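Local coordinates for spherulin-3A (Physarum polycephalum, PDB 1HDF), which serves as a cytoplasmic structural protein of the beta/gamma-crystallin family and binds two calcium ions in its domain, at residues 41-44 against 45-49; 50-53 against 54-58. All coordinates share one frame; numbering follows the deposited sequence.

Contact 1 of 2, residues 41-44 against 45-49; sequences SGLN and DVVSS. With CA (calcium ion), chain C; CA (calcium ion), chain D.
Folded against residues 42-44, the consecutive residues Asp45 and Val46 bind different calcium ions. Asp45 reaches one ion with its carboxylate, OD1 lying 2.5 Å from that calcium, while OD2 accepts a 2.8 Å hydrogen bond from water 1 of the same shell. Asn44 runs alongside, its amide plane turned 33° from the carboxylate; its ND2 bonds to the Ser92 hydroxyl, itself a ligand of this ion, which makes Asn44 a second-shell residue. The main-chain O atoms of Lys62 and Ala90 also bind here. The other calcium takes the main-chain O of Val46 at 2.2 Å and Ser48 OG at 2.3 Å, with Lys19 O, Asp89 OD1 and two waters. Val46 turns back over the loop: CG1 stands beside its own backbone N (chi1 -53°), and CG2, left between N and carbonyl carbon, sits 3.2 Å from Gly42 O and also touches Leu43 O. Leu43 and Val47 lie side by side, CD2 to CG2 3.9 Å. The run Asn-Asp-Val-Val-Ser-Ser fits the calcium-binding motif of beta/gamma-crystallins. Val47 packs on Leu17 of strand 15-18 and on Leu82; Ser48 and Ser49 both face Tyr18 in a classic beta bulge, where strand 49-52 begins.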
ATOM      1  N   SER A  41      12.424  17.403   2.473  1.00 14.80           N
ATOM      2  CA  SER A  41      13.253  18.536   2.876  1.00 14.36           C
ATOM      3  C   SER A  41      12.524  19.567   3.738  1.00 13.95           C
ATOM      4  O   SER A  41      11.477  20.099   3.349  1.00 14.68           O
ATOM      5  CB  SER A  41      13.833  19.229   1.638  1.00 15.61           C
ATOM      6  OG  SER A  41      14.835  20.172   2.005  1.00 13.85           O
ATOM      7  N   GLY A  42      13.090  19.838   4.909  1.00 12.76           N
ATOM      8  CA  GLY A  42      12.520  20.813   5.824  1.00 13.21           C
ATOM      9  C   GLY A  42      11.234  20.439   6.548  1.00 13.44           C
ATOM     10  O   GLY A  42      10.628  21.295   7.188  1.00 13.84           O
ATOM     11  N   LEU A  43      10.818  19.177   6.470  1.00 13.22           N
ATOM     12  CA  LEU A  43       9.582  18.739   7.115  1.00 13.16           C
ATOM     13  C   LEU A  43       9.805  18.321   8.560  1.00 13.24           C
ATOM     14  O   LEU A  43       9.002  18.633   9.442  1.00 13.27           O
ATOM     15  CB  LEU A  43       8.983  17.551   6.359  1.00 13.58           C
ATOM     16  CG  LEU A  43       7.470  17.306   6.390  1.00 14.48           C
ATOM     17  CD1 LEU A  43       7.205  15.836   6.070  1.00 13.09           C
ATOM     18  CD2 LEU A  43       6.890  17.654   7.739  1.00 13.47           C
ATOM     19  N   ASN A  44      10.898  17.611   8.798  1.00 13.60           N
ATOM     20  CA  ASN A  44      11.208  17.120  10.135  1.00 13.89           C
ATOM     21  C   ASN A  44      11.313  18.196  11.202  1.00 14.13           C
ATOM     22  O   ASN A  44      11.923  19.242  10.995  1.00 14.43           O
ATOM     23  CB  ASN A  44      12.517  16.332  10.130  1.00 14.36           C
ATOM     24  CG  ASN A  44      12.684  15.494  11.386  1.00 15.33           C
ATOM     25  OD1 ASN A  44      13.789  15.338  11.908  1.00 14.15           O
ATOM     26  ND2 ASN A  44      11.579  14.938  11.871  1.00 15.55           N
ATOM     27  N   ASP A  45      10.715  17.907  12.350  1.00 14.34           N
ATOM     28  CA  ASP A  45      10.733  18.788  13.505  1.00 14.40           C
ATOM     29  C   ASP A  45      10.333  20.250  13.320  1.00 14.55           C
ATOM     30  O   ASP A  45      10.862  21.110  14.018  1.00 13.49           O
ATOM     31  CB  ASP A  45      12.118  18.733  14.161  1.00 15.53           C
ATOM     32  CG  ASP A  45      12.434  17.363  14.743  1.00 17.35           C
ATOM     33  OD1 ASP A  45      11.488  16.571  14.936  1.00 18.48           O
ATOM     34  OD2 ASP A  45      13.620  17.083  15.023  1.00 17.74           O
ATOM     35  N   VAL A  46       9.409  20.545  12.405  1.00 14.67           N
ATOM     36  CA  VAL A  46       8.976  21.937  12.224  1.00 14.64           C
ATOM     37  C   VAL A  46       7.465  22.145  12.294  1.00 14.59           C
ATOM     38  O   VAL A  46       7.000  23.278  12.356  1.00 14.10           O
ATOM     39  CB  VAL A  46       9.463  22.539  10.875  1.00 15.28           C
ATOM     40  CG1 VAL A  46      10.981  22.347  10.735  1.00 13.90           C
ATOM     41  CG2 VAL A  46       8.699  21.920   9.712  1.00 12.85           C
ATOM     42  N   VAL A  47       6.704  21.054  12.289  1.00 13.94           N
ATOM     43  CA  VAL A  47       5.245  21.135  12.326  1.00 12.88           C
ATOM     44  C   VAL A  47       4.708  21.749  13.623  1.00 12.97           C
ATOM     45  O   VAL A  47       5.102  21.359  14.716  1.00 13.49           O
ATOM     46  CB  VAL A  47       4.613  19.735  12.108  1.00 11.92           C
ATOM     47  CG1 VAL A  47       3.094  19.818  12.168  1.00  9.59           C
ATOM     48  CG2 VAL A  47       5.046  19.187  10.759  1.00  9.49           C
ATOM     49  N   SER A  48       3.795  22.706  13.488  1.00 12.81           N
ATOM     50  CA  SER A  48       3.227  23.371  14.649  1.00 12.67           C
ATOM     51  C   SER A  48       1.705  23.301  14.751  1.00 12.36           C
ATOM     52  O   SER A  48       1.162  23.459  15.839  1.00 11.65           O
ATOM     53  CB  SER A  48       3.691  24.825  14.676  1.00 13.06           C
ATOM     54  OG  SER A  48       5.105  24.871  14.796  1.00 13.72           O
ATOM     55  N   SER A  49       1.026  23.083  13.623  1.00 11.93           N
ATOM     56  CA  SER A  49      -0.436  22.966  13.597  1.00 11.63           C
ATOM     57  C   SER A  49      -0.862  21.869  12.614  1.00 11.55           C
ATOM     58  O   SER A  49      -0.148  21.568  11.656  1.00 12.59           O
ATOM     59  CB  SER A  49      -1.094  24.303  13.220  1.00 11.02           C
ATOM     60  OG  SER A  49      -0.750  24.710  11.909  1.00 12.15           O
TER
HETATM   61 CA    CA C1101       7.082  25.082  13.667  1.00 17.92          CA
HETATM   62 CA    CA D1102      11.628  14.429  16.228  1.00 24.82          CA
HETATM   63  O   HOH W   1      14.145  14.368  15.449  1.00  3.17           O
HETATM   64  O   HOH W   2       9.328  25.650  12.763  1.00  8.99           O
HETATM   65  O   HOH W   3       7.435  27.142  15.270  1.00 26.58           O
HETATM   66  O   HOH W   4      13.432  12.555  17.078  1.00 27.04           O
HETATM   67  O   HOH W   5      12.307  15.530  18.688  1.00 21.03           O

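Contact 2 of 2, residues 50-53 against 54-58; sequences VKVG and PNTKA
From Val52 the chain turns through Gly53, Pro54 and Asn55 to Thr56, bringing strands 50-52 and 56-58 to 147° with axes 8.1 Å apart; no hydrogen bond joins them, and each belongs to a different sheet, as in a beta arch. Val52 fills the inside of the bend with both methyls. Val52 CG1 meets Thr56 CG2 at 3.9 Å and lies near Thr56 O, whereas Val52 CG2 faces Ala58 CB, also at 3.9 Å. Leu73 touches both Val52 and Ala58. With chi1 at -55°, Thr56 sets OG1 beside its own N and leaves methyl CG2 anti to that N, against Val52 CG1. That hydroxyl donates to Pro54 O over 2.7 Å, from 39° out of the carbonyl plane, and is bonded to Gly13 N; Thr56 CB rests 3.3 Å from Gly53 O. A valine in place of Thr56 would probably leave Pro54 O and Gly13 N without their shared hydroxyl partner. Lys57 points away from the arch, its NZ in a salt bridge with Glu75 and hydrogen-bonded to Asn67 of the second subunit. The contact is thus apolar between the strands and polar at the turn, where one buried hydroxyl ties the bend to Gly13, before strand 15-18.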
ATOM      1  N   VAL A  50      -2.031  21.276  12.850  1.00 11.53           N
ATOM      2  CA  VAL A  50      -2.508  20.183  12.004  1.00  9.22           C
ATOM      3  C   VAL A  50      -4.017  20.178  11.735  1.00  9.42           C
ATOM      4  O   VAL A  50      -4.804  20.677  12.531  1.00  9.21           O
ATOM      5  CB  VAL A  50      -2.146  18.812  12.643  1.00  8.44           C
ATOM      6  CG1 VAL A  50      -2.530  17.666  11.707  1.00  7.39           C
ATOM      7  CG2 VAL A  50      -0.669  18.768  12.979  1.00  8.73           C
ATOM      8  N   LYS A  51      -4.400  19.592  10.603  1.00  8.52           N
ATOM      9  CA  LYS A  51      -5.795  19.449  10.216  1.00  8.23           C
ATOM     10  C   LYS A  51      -5.981  18.032   9.683  1.00  8.50           C
ATOM     11  O   LYS A  51      -5.237  17.591   8.805  1.00 10.73           O
ATOM     12  CB  LYS A  51      -6.168  20.451   9.125  1.00  7.76           C
ATOM     13  CG  LYS A  51      -6.351  21.876   9.593  1.00  7.31           C
ATOM     14  CD  LYS A  51      -6.783  22.747   8.429  1.00  6.03           C
ATOM     15  CE  LYS A  51      -7.277  24.117   8.892  1.00  6.40           C
ATOM     16  NZ  LYS A  51      -7.683  24.973   7.729  1.00  5.10           N
ATOM     17  N   VAL A  52      -6.968  17.317  10.211  1.00  8.21           N
ATOM     18  CA  VAL A  52      -7.233  15.951   9.768  1.00  8.91           C
ATOM     19  C   VAL A  52      -8.603  15.885   9.095  1.00 10.21           C
ATOM     20  O   VAL A  52      -9.606  16.379   9.633  1.00  9.42           O
ATOM     21  CB  VAL A  52      -7.187  14.945  10.952  1.00  8.35           C
ATOM     22  CG1 VAL A  52      -7.194  13.515  10.416  1.00 10.35           C
ATOM     23  CG2 VAL A  52      -5.938  15.177  11.797  1.00  8.48           C
ATOM     24  N   GLY A  53      -8.639  15.271   7.914  1.00 10.86           N
ATOM     25  CA  GLY A  53      -9.878  15.178   7.167  1.00 11.02           C
ATOM     26  C   GLY A  53     -10.921  14.241   7.741  1.00 12.06           C
ATOM     27  O   GLY A  53     -10.660  13.536   8.717  1.00 11.48           O
ATOM     28  N   PRO A  54     -12.128  14.220   7.152  1.00 13.25           N
ATOM     29  CA  PRO A  54     -13.206  13.346   7.628  1.00 14.48           C
ATOM     30  C   PRO A  54     -12.829  11.873   7.492  1.00 15.59           C
ATOM     31  O   PRO A  54     -11.943  11.524   6.700  1.00 14.88           O
ATOM     32  CB  PRO A  54     -14.395  13.735   6.740  1.00 14.26           C
ATOM     33  CG  PRO A  54     -13.736  14.205   5.470  1.00 14.18           C
ATOM     34  CD  PRO A  54     -12.576  15.027   6.001  1.00 13.43           C
ATOM     35  N   ASN A  55     -13.495  11.024   8.276  1.00 16.04           N
ATOM     36  CA  ASN A  55     -13.248   9.585   8.260  1.00 17.51           C
ATOM     37  C   ASN A  55     -11.774   9.252   8.218  1.00 17.20           C
ATOM     38  O   ASN A  55     -11.368   8.293   7.562  1.00 17.58           O
ATOM     39  CB  ASN A  55     -13.935   8.943   7.059  1.00 19.08           C
ATOM     40  CG  ASN A  55     -15.426   8.870   7.230  1.00 21.68           C
ATOM     41  OD1 ASN A  55     -16.112   8.152   6.505  1.00 24.47           O
ATOM     42  ND2 ASN A  55     -15.945   9.619   8.198  1.00 21.47           N
ATOM     43  N   THR A  56     -10.974  10.040   8.922  1.00 16.75           N
ATOM     44  CA  THR A  56      -9.539   9.818   8.930  1.00 16.19           C
ATOM     45  C   THR A  56      -8.945   9.916  10.328  1.00 15.66           C
ATOM     46  O   THR A  56      -9.382  10.718  11.145  1.00 15.27           O
ATOM     47  CB  THR A  56      -8.825  10.851   8.029  1.00 16.45           C
ATOM     48  OG1 THR A  56      -9.387  10.816   6.711  1.00 16.93           O
ATOM     49  CG2 THR A  56      -7.337  10.547   7.949  1.00 15.71           C
ATOM     50  N   LYS A  57      -7.950   9.083  10.603  1.00 14.77           N
ATOM     51  CA  LYS A  57      -7.269   9.134  11.886  1.00 13.58           C
ATOM     52  C   LYS A  57      -5.824   9.452  11.549  1.00 13.74           C
ATOM     53  O   LYS A  57      -5.320   9.042  10.502  1.00 13.19           O
ATOM     54  CB  LYS A  57      -7.330   7.789  12.605  1.00 12.90           C
ATOM     55  CG  LYS A  57      -7.979   7.835  13.978  1.00 13.78           C
ATOM     56  CD  LYS A  57      -9.479   8.047  13.870  1.00 13.68           C
ATOM     57  CE  LYS A  57     -10.179   7.675  15.162  1.00 13.24           C
ATOM     58  NZ  LYS A  57     -11.658   7.690  14.990  1.00 15.10           N
ATOM     59  N   ALA A  58      -5.161  10.193  12.425  1.00 13.31           N
ATOM     60  CA  ALA A  58      -3.769  10.529  12.204  1.00 12.99           C
ATOM     61  C   ALA A  58      -2.981  10.251  13.475  1.00 12.62           C
ATOM     62  O   ALA A  58      -3.409  10.603  14.574  1.00 12.96           O
ATOM     63  CB  ALA A  58      -3.641  11.984  11.817  1.00 13.77           C
TER

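In the fold
The two contacts follow one another directly along the chain, their centres about 18 Å apart on opposite sides of the middle of the domain, joined by strand 49-52. Contact 1 holds the calcium end: its two ions are 11.9 Å apart, and their ligands come from both Greek keys. Contact 2 lies at the other end of the strand, where the chain passes from the first Greek key to the second and changes sheet. Val50 N is still 9.9 Å from the calcium bound by Ser48 OG, and Thr56 OG1 is 22.9 Å from it, so contact 2 adds no ligand; through Lys57 it instead reaches the second subunit, which does not touch contact 1.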